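Local coordinates for protein alanine racemase 1 (Caldanaerobacter subterraneus subsp. tengcongensis MB4, PDB 4Y2W) that belongs to the alanine racemase family, joins an N-terminal TIM barrel to a C-terminal beta-rich domain, and carries alanine in its pockets, at residues Q96-D101 with L120-R125; L146-I151 with S192-K197; I212-Y217 with R237-V242; V255-V260 with V279-P284. The protein carries 1 engineered substitution. One frame throughout, in Å; residues are numbered along the deposited sequence.

Interaction 1. Residues Q96-D101 with L120-R125; sequences QIVKHD and LKQNKR
Val98 and Gln122 cross obliquely, the extended glutamine chain reaching across the valine near the end of helix 94-99. Gln122 CG stands anti to its own carbonyl carbon (chi1 -64°). Beyond it, Gln122 CD comes to 3.7 Å from Val98 CG1, the methyl anti to the valine N, while Gln122 CB lies 4.1 Å from the same methyl. The terminal amide continues past the valine to the start of Lys99. Lys124 approaches differently. Its chain is extended as far as CD, with Lys124 CD 3.7 Å from Val98 O, and then bends, so that its end lies beside the last carbonyls of the helix. The bend leaves Lys124 NZ 4.3 Å from Asp101 OD1: opposite charges near each other but beyond salt-bridge range, probably a weak attraction. No hydrogen bond joins the segments. Asn123, with positive phi, is the C' residue of a Schellman motif ending helix 109-121; it turns the chain between Gln122 and Lys124, whose CB atoms both point toward segment 96-101. Val98 also packs on Leu115 and Glu118 of helix 109-121, and Asp101 OD2 forms a salt bridge with Lys127 on strand 126-131, which tethers the loop after helix 94-99 to the barrel sheet.

Interaction 2. Residues L146-I151 with S192-K197; sequences LAQKEI and SSLEKK
The Gln148 side-chain amide is the flat group that meets Ser193. Ser193 CB stands well out of the amide plane on one side, 3.4 Å from Gln148 OE1 and 3.5 Å from Gln148 NE2. The hydroxyl lies on the same side but nearer the plane, still above it, beyond the outer edge between the two heteroatoms, with Ser193 OG 2.7 Å from Gln148 NE2 and 2.9 Å from Gln148 OE1. Past the nitrogen edge, and close to the amide plane, lies Lys197 NZ, 4.0 Å from Gln148 NE2. Gln148 CG is anti to its carbonyl carbon (chi1 -72°) and the chain is extended beyond it, which carries the amide across to the other helix. Deeper in, the contact is apolar. Ile151 and Leu194 cross at about a right angle, Ile151 CG2 lying 4.0 Å from Leu194 CD2 with Leu194 CD1 nearly as near. The same Leu194 CD2 is 4.1 Å from Gln148 CA, so the leucine tip fits against the helix backbone one turn before Ile151. The backbones come closest at Gln148 and Leu194, their CA atoms 6.6 Å apart. Polar chains outside and buried aliphatic ones beneath suit two neighbouring helices, 144-155 and 177-195, in the outer layer of a TIM barrel.

Interaction 3. Residues I212-Y217 with R237-V242; sequences ILNLNY and RVERKV
Lys241 NZ carries the polar part of the contact, donating to Leu213 O at 3.1 Å. The ammonium group stands above the carbonyl plane, 39° out of it, with a C=O...N angle of 126°. The same nitrogen makes a salt bridge within its own segment, Lys241 NZ to Glu239 OE1 at 2.8 Å, meeting the carboxylate on its anti side. Two partners thus hold the lysine tip. Its CG lies between the backbone N and the carbonyl carbon (chi1 84°), and bends farther out, at chi3 and chi4, turn the chain back to the helix end. A positive charge at this carbonyl, near the C-terminus of helix 209-214, would be expected to interact favourably with the helix dipole.

Looser polar proximity surrounds Asn214. Asn214 OD1 is 3.6 Å from both Glu239 N and Glu239 CG, and Asn214 ND2 is 3.6 Å from Arg237 O, so the amide lies alongside the backbone of the loop.

Apolar packing centres on Leu213, whose two methyls part between two valines. Leu213 CD1 lies 3.8 Å from Val238 CB, whereas Leu213 CD2 reaches Val242 CG1 at 4.1 Å, the latter side chains crossing at about a right angle.

Around this contact, Arg177 of helix 177-195 touches Asn214, and Ile28 of helix 15-28 packs on Lys241 and Val242. Arg240 anchors the loop through a salt bridge to Glu349 of helix 348-354. The contact therefore fastens the end of helix 209-214 to the loop running from barrel strand 222-224 to strand 248-260.

Interaction 4. Residues V255-V260 with V279-P284; sequences VHLKDV and VIATIP
Lys258 and Ile280 exchange two backbone hydrogen bonds, Lys258 N to Ile280 O and Ile280 N to Lys258 O, each 3.0 Å; the first is nearly straight at its hydrogen (169°). Farther along, Thr282 N donates to His256 O at 2.9 Å, and Val255 N to Thr282 O at 3.1 Å. On the face that carries His256, Lys258, Ile280 and Thr282, the polar side-chain ends turn to the second subunit: Lys258 NZ hydrogen-bonds to Gly137 O and Thr282 OG1 to Arg138 O of that subunit. Strands 256-260 and 279-283 run antiparallel, their axes approaching to 4.8 Å at 159° between directions, and Val255 and His256 both face Thr282, a classic beta bulge in the C-terminal domain's mixed sheet. His256, its CG anti to the backbone N (chi1 178°), presents its ring edge to the threonine: Thr282 OG1 lies in the ring plane, 4.0 Å from His256 CD2. On the other face, Leu257 CD2 rests 3.6 Å from Ala281 CB, within reach of Val279 as well. Asp259 and Val279 lie side by side, pointing the same way. At the bulge, Val255 CG2 packs 3.7 Å from Pro284 CG, while at the far end Val260 crosses Ile280 at about a right angle.

In the fold
Interactions 1 and 2 lie on the same side of the chain's centre, both on the outer helical layer of the barrel, their centres 26 Å apart and nearest atoms about 13 Å apart. Interaction 3 is nearer the middle of the chain, and the side chain of Val238 comes within about 12 Å of a bound alanine. Interaction 4 belongs to the C-terminal domain, with its centre 66 Å from that of interaction 2. The Thr282 side chain is about 11 Å from a bound alanine, and its OG1 is hydrogen-bonded to the backbone O of Arg138 of the second subunit, a residue that lines an alanine pocket. No two of the four contacts touch, and they follow one another in series along the chain.

Interaction 1. Residues Q96-D101 with L120-R125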
loop_
_atom_site.group_PDB
_atom_site.type_symbol
_atom_site.label_atom_id
_atom_site.label_comp_id
_atom_site.label_asym_id
_atom_site.label_seq_id
_atom_site.Cartn_x
_atom_site.Cartn_y
_atom_site.Cartn_z
ATOM N N GLN A 96 -15.509 -10.019 20.061
ATOM C CA GLN A 96 -15.868 -10.110 18.649
ATOM C C GLN A 96 -15.583 -11.490 18.055
ATOM O O GLN A 96 -16.416 -12.041 17.332
ATOM C CB GLN A 96 -15.128 -9.030 17.850
ATOM C CG GLN A 96 -15.414 -7.599 18.296
ATOM C CD GLN A 96 -16.876 -7.218 18.136
ATOM O OE1 GLN A 96 -17.301 -6.771 17.069
ATOM N NE2 GLN A 96 -17.654 -7.391 19.202
ATOM N N ILE A 97 -14.409 -12.037 18.354
ATOM C CA ILE A 97 -14.019 -13.359 17.839
ATOM C C ILE A 97 -14.905 -14.490 18.369
ATOM O O ILE A 97 -15.147 -15.478 17.669
ATOM C CB ILE A 97 -12.531 -13.688 18.110
ATOM C CG1 ILE A 97 -12.203 -13.626 19.608
ATOM C CG2 ILE A 97 -11.633 -12.742 17.325
ATOM C CD1 ILE A 97 -10.829 -14.157 19.950
ATOM N N VAL A 98 -15.385 -14.340 19.600
ATOM C CA VAL A 98 -16.318 -15.298 20.188
ATOM C C VAL A 98 -17.706 -15.135 19.564
ATOM O O VAL A 98 -18.382 -16.125 19.274
ATOM C CB VAL A 98 -16.415 -15.124 21.719
ATOM C CG1 VAL A 98 -17.497 -16.026 22.302
ATOM C CG2 VAL A 98 -15.072 -15.421 22.372
ATOM N N LYS A 99 -18.116 -13.884 19.358
ATOM C CA LYS A 99 -19.437 -13.569 18.815
ATOM C C LYS A 99 -19.618 -14.106 17.398
ATOM O O LYS A 99 -20.638 -14.724 17.087
ATOM C CB LYS A 99 -19.668 -12.054 18.832
ATOM C CG LYS A 99 -21.094 -11.625 18.528
ATOM C CD LYS A 99 -21.257 -10.124 18.714
ATOM C CE LYS A 99 -22.683 -9.670 18.443
ATOM N NZ LYS A 99 -22.786 -8.185 18.370
ATOM N N HIS A 100 -18.622 -13.878 16.549
ATOM C CA HIS A 100 -18.709 -14.260 15.141
ATOM C C HIS A 100 -18.006 -15.589 14.842
ATOM O O HIS A 100 -17.778 -15.931 13.680
ATOM C CB HIS A 100 -18.173 -13.124 14.261
ATOM C CG HIS A 100 -19.014 -11.885 14.311
ATOM N ND1 HIS A 100 -18.640 -10.756 15.007
ATOM C CD2 HIS A 100 -20.223 -11.607 13.767
ATOM C CE1 HIS A 100 -19.574 -9.831 14.879
ATOM N NE2 HIS A 100 -20.546 -10.323 14.131
ATOM N N ASP A 101 -17.677 -16.331 15.898
ATOM C CA ASP A 101 -17.208 -17.707 15.783
ATOM C C ASP A 101 -15.954 -17.803 14.911
ATOM O O ASP A 101 -15.965 -18.406 13.834
ATOM C CB ASP A 101 -18.338 -18.603 15.251
ATOM C CG ASP A 101 -18.022 -20.079 15.371
ATOM O OD1 ASP A 101 -17.325 -20.460 16.335
ATOM O OD2 ASP A 101 -18.473 -20.859 14.501
ATOM N N LEU A 120 -17.451 -18.411 27.924
ATOM C CA LEU A 120 -18.457 -18.770 28.920
ATOM C C LEU A 120 -19.412 -17.609 29.191
ATOM O O LEU A 120 -20.585 -17.824 29.497
ATOM C CB LEU A 120 -17.779 -19.219 30.220
ATOM C CG LEU A 120 -16.912 -20.480 30.096
ATOM C CD1 LEU A 120 -16.106 -20.721 31.368
ATOM C CD2 LEU A 120 -17.761 -21.698 29.751
ATOM N N LYS A 121 -18.906 -16.385 29.067
ATOM C CA LYS A 121 -19.716 -15.184 29.237
ATOM C C LYS A 121 -20.790 -15.040 28.150
ATOM O O LYS A 121 -21.841 -14.451 28.394
ATOM C CB LYS A 121 -18.808 -13.952 29.252
ATOM C CG LYS A 121 -19.500 -12.645 29.594
ATOM C CD LYS A 121 -18.474 -11.546 29.815
ATOM C CE LYS A 121 -19.121 -10.171 29.845
ATOM N NZ LYS A 121 -18.100 -9.091 29.927
ATOM N N GLN A 122 -20.524 -15.575 26.959
ATOM C CA GLN A 122 -21.492 -15.548 25.859
ATOM C C GLN A 122 -22.154 -16.904 25.607
ATOM O O GLN A 122 -22.967 -17.036 24.686
ATOM C CB GLN A 122 -20.811 -15.069 24.579
ATOM C CG GLN A 122 -20.297 -13.643 24.653
ATOM C CD GLN A 122 -19.627 -13.199 23.366
ATOM O OE1 GLN A 122 -18.606 -12.510 23.394
ATOM N NE2 GLN A 122 -20.195 -13.594 22.231
ATOM N N ASN A 123 -21.804 -17.902 26.419
ATOM C CA ASN A 123 -22.377 -19.253 26.335
ATOM C C ASN A 123 -22.115 -19.945 24.990
ATOM O O ASN A 123 -22.932 -20.742 24.520
ATOM C CB ASN A 123 -23.881 -19.224 26.644
ATOM C CG ASN A 123 -24.202 -18.449 27.913
ATOM O OD1 ASN A 123 -24.977 -17.493 27.888
ATOM N ND2 ASN A 123 -23.599 -18.853 29.025
ATOM N N LYS A 124 -20.970 -19.630 24.385
ATOM C CA LYS A 124 -20.509 -20.275 23.157
ATOM C C LYS A 124 -19.153 -20.914 23.442
ATOM O O LYS A 124 -18.587 -20.725 24.521
ATOM C CB LYS A 124 -20.388 -19.259 22.013
ATOM C CG LYS A 124 -21.705 -18.603 21.610
ATOM C CD LYS A 124 -21.530 -17.548 20.521
ATOM C CE LYS A 124 -21.736 -18.104 19.115
ATOM N NZ LYS A 124 -20.661 -19.037 18.677
ATOM N N ARG A 125 -18.639 -21.669 22.476
ATOM C CA ARG A 125 -17.352 -22.340 22.626
ATOM C C ARG A 125 -16.353 -21.813 21.590
ATOM O O ARG A 125 -16.610 -21.871 20.388
ATOM C CB ARG A 125 -17.521 -23.856 22.497
ATOM C CG ARG A 125 -18.709 -24.421 23.272
ATOM C CD ARG A 125 -18.371 -25.721 23.988
ATOM N NE ARG A 125 -17.998 -26.803 23.078
ATOM C CZ ARG A 125 -17.462 -27.963 23.461
ATOM N NH1 ARG A 125 -17.226 -28.213 24.748
ATOM N NH2 ARG A 125 -17.157 -28.884 22.552
#

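Interaction 2. Residues L146-I151 with S192-K197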
loop_
_atom_site.group_PDB
_atom_site.type_symbol
_atom_site.label_atom_id
_atom_site.label_comp_id
_atom_site.label_asym_id
_atom_site.label_seq_id
_atom_site.Cartn_x
_atom_site.Cartn_y
_atom_site.Cartn_z
ATOM N N LEU A 146 6.770 -27.455 28.727
ATOM C CA LEU A 146 5.737 -26.504 29.127
ATOM C C LEU A 146 4.501 -26.608 28.236
ATOM O O LEU A 146 3.372 -26.494 28.711
ATOM C CB LEU A 146 6.289 -25.077 29.056
ATOM C CG LEU A 146 5.301 -23.925 29.273
ATOM C CD1 LEU A 146 4.663 -24.026 30.650
ATOM C CD2 LEU A 146 5.997 -22.583 29.090
ATOM N N ALA A 147 4.729 -26.804 26.940
ATOM C CA ALA A 147 3.647 -26.886 25.965
ATOM C C ALA A 147 2.672 -28.007 26.305
ATOM O O ALA A 147 1.463 -27.790 26.327
ATOM C CB ALA A 147 4.207 -27.077 24.564
ATOM N N GLN A 148 3.200 -29.199 26.576
ATOM C CA GLN A 148 2.363 -30.353 26.920
ATOM C C GLN A 148 1.465 -30.065 28.114
ATOM O O GLN A 148 0.276 -30.377 28.086
ATOM C CB GLN A 148 3.217 -31.584 27.230
ATOM C CG GLN A 148 3.886 -32.200 26.014
ATOM C CD GLN A 148 4.618 -33.490 26.338
ATOM O OE1 GLN A 148 5.779 -33.670 25.963
ATOM N NE2 GLN A 148 3.939 -34.398 27.033
ATOM N N LYS A 149 2.039 -29.473 29.156
ATOM C CA LYS A 149 1.291 -29.168 30.375
ATOM C C LYS A 149 0.111 -28.236 30.086
ATOM O O LYS A 149 -1.036 -28.554 30.417
ATOM C CB LYS A 149 2.212 -28.542 31.428
ATOM C CG LYS A 149 1.574 -28.407 32.801
ATOM C CD LYS A 149 2.408 -27.544 33.733
ATOM C CE LYS A 149 1.700 -27.356 35.068
ATOM N NZ LYS A 149 2.515 -26.574 36.037
ATOM N N GLU A 150 0.402 -27.101 29.454
ATOM C CA GLU A 150 -0.611 -26.077 29.187
ATOM C C GLU A 150 -1.650 -26.535 28.168
ATOM O O GLU A 150 -2.832 -26.235 28.311
ATOM C CB GLU A 150 0.046 -24.777 28.723
ATOM C CG GLU A 150 0.944 -24.145 29.778
ATOM C CD GLU A 150 1.397 -22.744 29.418
ATOM O OE1 GLU A 150 1.277 -22.356 28.241
ATOM O OE2 GLU A 150 1.871 -22.025 30.321
ATOM N N ILE A 151 -1.207 -27.265 27.149
ATOM C CA ILE A 151 -2.114 -27.807 26.140
ATOM C C ILE A 151 -3.082 -28.819 26.755
ATOM O O ILE A 151 -4.247 -28.877 26.364
ATOM C CB ILE A 151 -1.333 -28.443 24.966
ATOM C CG1 ILE A 151 -0.654 -27.345 24.142
ATOM C CG2 ILE A 151 -2.253 -29.254 24.063
ATOM C CD1 ILE A 151 0.429 -27.844 23.212
ATOM N N SER A 192 2.891 -37.089 19.512
ATOM C CA SER A 192 2.975 -38.432 20.090
ATOM C C SER A 192 2.863 -38.385 21.611
ATOM O O SER A 192 2.147 -39.184 22.213
ATOM C CB SER A 192 4.290 -39.115 19.700
ATOM O OG SER A 192 4.255 -39.555 18.357
ATOM N N SER A 193 3.570 -37.441 22.223
ATOM C CA SER A 193 3.531 -37.276 23.669
ATOM C C SER A 193 2.125 -36.902 24.149
ATOM O O SER A 193 1.680 -37.371 25.199
ATOM C CB SER A 193 4.545 -36.219 24.112
ATOM O OG SER A 193 4.876 -36.389 25.475
ATOM N N LEU A 194 1.435 -36.065 23.375
ATOM C CA LEU A 194 0.057 -35.662 23.686
ATOM C C LEU A 194 -0.946 -36.789 23.457
ATOM O O LEU A 194 -1.876 -36.961 24.244
ATOM C CB LEU A 194 -0.361 -34.445 22.857
ATOM C CG LEU A 194 0.304 -33.105 23.179
ATOM C CD1 LEU A 194 -0.069 -32.084 22.115
ATOM C CD2 LEU A 194 -0.078 -32.605 24.565
ATOM N N GLU A 195 -0.765 -37.546 22.378
ATOM C CA GLU A 195 -1.637 -38.685 22.088
ATOM C C GLU A 195 -1.475 -39.803 23.124
ATOM O O GLU A 195 -2.405 -40.575 23.349
ATOM C CB GLU A 195 -1.396 -39.226 20.674
ATOM C CG GLU A 195 -1.919 -38.313 19.566
ATOM C CD GLU A 195 -2.139 -39.030 18.239
ATOM O OE1 GLU A 195 -2.499 -40.228 18.243
ATOM O OE2 GLU A 195 -1.967 -38.388 17.182
ATOM N N LYS A 196 -0.298 -39.878 23.748
ATOM C CA LYS A 196 -0.056 -40.806 24.860
ATOM C C LYS A 196 -0.797 -40.386 26.130
ATOM O O LYS A 196 -1.039 -41.215 27.008
ATOM C CB LYS A 196 1.446 -40.940 25.149
ATOM C CG LYS A 196 2.178 -41.837 24.165
ATOM C CD LYS A 196 3.687 -41.634 24.217
ATOM C CE LYS A 196 4.379 -42.422 23.113
ATOM N NZ LYS A 196 5.810 -42.049 22.954
ATOM N N LYS A 197 -1.145 -39.103 26.225
ATOM C CA LYS A 197 -2.011 -38.599 27.292
ATOM C C LYS A 197 -3.479 -38.522 26.845
ATOM O O LYS A 197 -4.252 -37.736 27.384
ATOM C CB LYS A 197 -1.524 -37.224 27.763
ATOM C CG LYS A 197 -0.071 -37.201 28.221
ATOM C CD LYS A 197 0.104 -37.805 29.609
ATOM C CE LYS A 197 1.525 -38.308 29.834
ATOM N NZ LYS A 197 2.571 -37.302 29.485
#

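Interaction 3. Residues I212-Y217 with R237-V242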
loop_
_atom_site.group_PDB
_atom_site.type_symbol
_atom_site.label_atom_id
_atom_site.label_comp_id
_atom_site.label_asym_id
_atom_site.label_seq_id
_atom_site.Cartn_x
_atom_site.Cartn_y
_atom_site.Cartn_z
ATOM N N ILE A 212 4.023 -28.081 0.417
ATOM C CA ILE A 212 2.931 -28.770 -0.273
ATOM C C ILE A 212 3.414 -29.380 -1.589
ATOM O O ILE A 212 3.001 -30.483 -1.958
ATOM C CB ILE A 212 1.745 -27.818 -0.538
ATOM C CG1 ILE A 212 1.068 -27.444 0.783
ATOM C CG2 ILE A 212 0.719 -28.456 -1.471
ATOM C CD1 ILE A 212 0.320 -26.130 0.736
ATOM N N LEU A 213 4.287 -28.662 -2.289
ATOM C CA LEU A 213 4.828 -29.137 -3.560
ATOM C C LEU A 213 5.868 -30.236 -3.349
ATOM O O LEU A 213 5.814 -31.290 -3.988
ATOM C CB LEU A 213 5.454 -27.975 -4.336
ATOM C CG LEU A 213 4.494 -26.864 -4.780
ATOM C CD1 LEU A 213 5.270 -25.635 -5.223
ATOM C CD2 LEU A 213 3.571 -27.345 -5.891
ATOM N N ASN A 214 6.799 -29.979 -2.436
ATOM C CA ASN A 214 7.960 -30.840 -2.229
ATOM C C ASN A 214 7.689 -31.979 -1.251
ATOM O O ASN A 214 7.822 -33.155 -1.593
ATOM C CB ASN A 214 9.131 -30.006 -1.699
ATOM C CG ASN A 214 9.524 -28.872 -2.629
ATOM O OD1 ASN A 214 9.044 -28.778 -3.759
ATOM N ND2 ASN A 214 10.405 -27.996 -2.148
ATOM N N LEU A 215 7.305 -31.611 -0.034
ATOM C CA LEU A 215 7.256 -32.538 1.095
ATOM C C LEU A 215 5.888 -33.204 1.233
ATOM O O LEU A 215 5.006 -32.686 1.918
ATOM C CB LEU A 215 7.602 -31.785 2.388
ATOM C CG LEU A 215 9.056 -31.351 2.647
ATOM C CD1 LEU A 215 9.847 -31.014 1.394
ATOM C CD2 LEU A 215 9.079 -30.157 3.589
ATOM N N ASN A 216 5.722 -34.364 0.605
ATOM C CA ASN A 216 4.439 -35.080 0.633
ATOM C C ASN A 216 4.035 -35.524 2.049
ATOM O O ASN A 216 2.850 -35.690 2.339
ATOM C CB ASN A 216 4.475 -36.297 -0.304
ATOM C CG ASN A 216 3.355 -36.286 -1.329
ATOM O OD1 ASN A 216 2.518 -37.193 -1.370
ATOM N ND2 ASN A 216 3.337 -35.258 -2.172
ATOM N N TYR A 217 5.027 -35.723 2.918
ATOM C CA TYR A 217 4.781 -36.112 4.312
ATOM C C TYR A 217 4.160 -35.000 5.155
ATOM O O TYR A 217 3.389 -35.276 6.075
ATOM C CB TYR A 217 6.071 -36.616 4.981
ATOM C CG TYR A 217 7.215 -35.621 5.066
ATOM C CD1 TYR A 217 7.263 -34.661 6.075
ATOM C CD2 TYR A 217 8.270 -35.667 4.159
ATOM C CE1 TYR A 217 8.314 -33.761 6.159
ATOM C CE2 TYR A 217 9.326 -34.774 4.238
ATOM C CZ TYR A 217 9.345 -33.825 5.239
ATOM O OH TYR A 217 10.394 -32.940 5.319
ATOM N N ARG A 237 13.249 -22.709 -5.849
ATOM C CA ARG A 237 13.589 -24.079 -5.442
ATOM C C ARG A 237 12.346 -24.921 -5.117
ATOM O O ARG A 237 12.277 -25.569 -4.068
ATOM C CB ARG A 237 14.526 -24.068 -4.229
ATOM C CG ARG A 237 15.704 -23.108 -4.317
ATOM C CD ARG A 237 16.861 -23.582 -3.444
ATOM N NE ARG A 237 17.365 -22.537 -2.554
ATOM C CZ ARG A 237 18.115 -21.501 -2.930
ATOM N NH1 ARG A 237 18.465 -21.333 -4.205
ATOM N NH2 ARG A 237 18.515 -20.617 -2.020
ATOM N N VAL A 238 11.375 -24.913 -6.025
ATOM C CA VAL A 238 10.159 -25.713 -5.882
ATOM C C VAL A 238 9.909 -26.459 -7.189
ATOM O O VAL A 238 10.361 -26.027 -8.250
ATOM C CB VAL A 238 8.932 -24.853 -5.498
ATOM C CG1 VAL A 238 9.172 -24.146 -4.173
ATOM C CG2 VAL A 238 8.594 -23.839 -6.584
ATOM N N GLU A 239 9.188 -27.573 -7.110
ATOM C CA GLU A 239 9.058 -28.492 -8.244
ATOM C C GLU A 239 8.153 -27.975 -9.373
ATOM O O GLU A 239 8.426 -28.238 -10.548
ATOM C CB GLU A 239 8.601 -29.871 -7.759
ATOM C CG GLU A 239 9.614 -30.528 -6.829
ATOM C CD GLU A 239 9.275 -31.964 -6.475
ATOM O OE1 GLU A 239 8.147 -32.413 -6.768
ATOM O OE2 GLU A 239 10.147 -32.645 -5.894
ATOM N N ARG A 240 7.093 -27.247 -9.017
ATOM C CA ARG A 240 6.191 -26.614 -9.996
ATOM C C ARG A 240 5.447 -27.631 -10.863
ATOM O O ARG A 240 5.262 -27.417 -12.064
ATOM C CB ARG A 240 6.948 -25.610 -10.893
ATOM C CG ARG A 240 7.752 -24.563 -10.132
ATOM C CD ARG A 240 8.471 -23.587 -11.058
ATOM N NE ARG A 240 9.115 -22.507 -10.299
ATOM C CZ ARG A 240 8.976 -21.198 -10.527
ATOM N NH1 ARG A 240 8.227 -20.738 -11.527
ATOM N NH2 ARG A 240 9.614 -20.329 -9.747
ATOM N N LYS A 241 5.005 -28.726 -10.245
ATOM C CA LYS A 241 4.300 -29.790 -10.967
ATOM C C LYS A 241 2.843 -29.410 -11.279
ATOM O O LYS A 241 2.188 -30.060 -12.100
ATOM C CB LYS A 241 4.370 -31.114 -10.188
ATOM C CG LYS A 241 3.313 -31.296 -9.105
ATOM C CD LYS A 241 3.572 -32.537 -8.256
ATOM C CE LYS A 241 4.223 -32.205 -6.918
ATOM N NZ LYS A 241 5.548 -31.538 -7.062
ATOM N N VAL A 242 2.346 -28.368 -10.613
ATOM C CA VAL A 242 0.997 -27.847 -10.849
ATOM C C VAL A 242 0.960 -26.886 -12.039
ATOM O O VAL A 242 1.970 -26.274 -12.378
ATOM C CB VAL A 242 0.432 -27.141 -9.592
ATOM C CG1 VAL A 242 0.403 -28.103 -8.412
ATOM C CG2 VAL A 242 1.229 -25.888 -9.240
#

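Interaction 4. Residues V255-V260 with V279-P284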
loop_
_atom_site.group_PDB
_atom_site.type_symbol
_atom_site.label_atom_id
_atom_site.label_comp_id
_atom_site.label_asym_id
_atom_site.label_seq_id
_atom_site.Cartn_x
_atom_site.Cartn_y
_atom_site.Cartn_z
ATOM N N VAL A 255 -2.607 8.153 -21.320
ATOM C CA VAL A 255 -3.320 9.361 -20.927
ATOM C C VAL A 255 -2.805 10.599 -21.674
ATOM O O VAL A 255 -3.506 11.605 -21.763
ATOM C CB VAL A 255 -3.238 9.515 -19.379
ATOM C CG1 VAL A 255 -2.882 10.928 -18.923
ATOM C CG2 VAL A 255 -4.526 9.024 -18.731
ATOM N N HIS A 256 -1.595 10.522 -22.219
ATOM C CA HIS A 256 -1.030 11.633 -22.973
ATOM C C HIS A 256 0.083 11.155 -23.889
ATOM O O HIS A 256 0.906 10.342 -23.485
ATOM C CB HIS A 256 -0.492 12.693 -22.015
ATOM C CG HIS A 256 0.155 13.858 -22.699
ATOM N ND1 HIS A 256 -0.482 14.600 -23.670
ATOM C CD2 HIS A 256 1.378 14.417 -22.538
ATOM C CE1 HIS A 256 0.321 15.566 -24.080
ATOM N NE2 HIS A 256 1.455 15.477 -23.409
ATOM N N LEU A 257 0.094 11.666 -25.121
ATOM C CA LEU A 257 1.160 11.392 -26.086
ATOM C C LEU A 257 1.753 12.702 -26.604
ATOM O O LEU A 257 1.019 13.567 -27.083
ATOM C CB LEU A 257 0.611 10.591 -27.268
ATOM C CG LEU A 257 0.039 9.206 -26.957
ATOM C CD1 LEU A 257 -0.886 8.746 -28.074
ATOM C CD2 LEU A 257 1.159 8.201 -26.734
ATOM N N LYS A 258 3.073 12.850 -26.502
ATOM C CA LYS A 258 3.765 13.977 -27.129
ATOM C C LYS A 258 4.948 13.525 -27.977
ATOM O O LYS A 258 5.608 12.530 -27.674
ATOM C CB LYS A 258 4.224 15.016 -26.098
ATOM C CG LYS A 258 4.933 14.464 -24.870
ATOM C CD LYS A 258 5.830 15.513 -24.216
ATOM C CE LYS A 258 5.757 15.481 -22.699
ATOM N NZ LYS A 258 5.831 14.108 -22.132
ATOM N N ASP A 259 5.181 14.271 -29.054
ATOM C CA ASP A 259 6.348 14.104 -29.906
ATOM C C ASP A 259 7.405 15.092 -29.449
ATOM O O ASP A 259 7.123 16.284 -29.335
ATOM C CB ASP A 259 5.986 14.399 -31.359
ATOM C CG ASP A 259 5.107 13.328 -31.973
ATOM O OD1 ASP A 259 5.657 12.326 -32.473
ATOM O OD2 ASP A 259 3.870 13.486 -31.962
ATOM N N VAL A 260 8.616 14.606 -29.183
ATOM C CA VAL A 260 9.707 15.472 -28.732
ATOM C C VAL A 260 10.976 15.204 -29.533
ATOM O O VAL A 260 11.151 14.108 -30.064
ATOM C CB VAL A 260 10.008 15.292 -27.226
ATOM C CG1 VAL A 260 8.776 15.603 -26.394
ATOM C CG2 VAL A 260 10.523 13.887 -26.923
ATOM N N VAL A 279 8.433 9.408 -29.259
ATOM C CA VAL A 279 7.055 9.568 -28.808
ATOM C C VAL A 279 6.977 9.115 -27.351
ATOM O O VAL A 279 7.186 7.941 -27.050
ATOM C CB VAL A 279 6.069 8.733 -29.654
ATOM C CG1 VAL A 279 4.635 8.970 -29.199
ATOM C CG2 VAL A 279 6.216 9.069 -31.132
ATOM N N ILE A 280 6.681 10.053 -26.455
ATOM C CA ILE A 280 6.578 9.768 -25.024
ATOM C C ILE A 280 5.118 9.707 -24.601
ATOM O O ILE A 280 4.344 10.627 -24.870
ATOM C CB ILE A 280 7.280 10.856 -24.183
ATOM C CG1 ILE A 280 8.725 11.048 -24.656
ATOM C CG2 ILE A 280 7.231 10.513 -22.698
ATOM C CD1 ILE A 280 9.542 9.773 -24.703
ATOM N N ALA A 281 4.741 8.623 -23.937
ATOM C CA ALA A 281 3.415 8.525 -23.353
ATOM C C ALA A 281 3.511 8.709 -21.842
ATOM O O ALA A 281 4.503 8.324 -21.221
ATOM C CB ALA A 281 2.774 7.191 -23.692
ATOM N N THR A 282 2.480 9.313 -21.264
ATOM C CA THR A 282 2.365 9.439 -19.820
ATOM C C THR A 282 1.225 8.528 -19.367
ATOM O O THR A 282 0.180 8.452 -20.023
ATOM C CB THR A 282 2.072 10.892 -19.407
ATOM O OG1 THR A 282 2.980 11.775 -20.076
ATOM C CG2 THR A 282 2.217 11.065 -17.911
ATOM N N ILE A 283 1.424 7.839 -18.250
ATOM C CA ILE A 283 0.420 6.909 -17.745
ATOM C C ILE A 283 0.114 7.218 -16.282
ATOM O O ILE A 283 1.025 7.473 -15.492
ATOM C CB ILE A 283 0.845 5.434 -17.931
ATOM C CG1 ILE A 283 2.284 5.197 -17.443
ATOM C CG2 ILE A 283 0.718 5.029 -19.394
ATOM C CD1 ILE A 283 2.798 3.795 -17.708
ATOM N N PRO A 284 -1.174 7.193 -15.910
ATOM C CA PRO A 284 -1.573 7.644 -14.583
ATOM C C PRO A 284 -1.377 6.575 -13.506
ATOM O O PRO A 284 -2.312 6.243 -12.778
ATOM C CB PRO A 284 -3.052 7.983 -14.779
ATOM C CG PRO A 284 -3.509 6.983 -15.787
ATOM C CD PRO A 284 -2.332 6.720 -16.692
#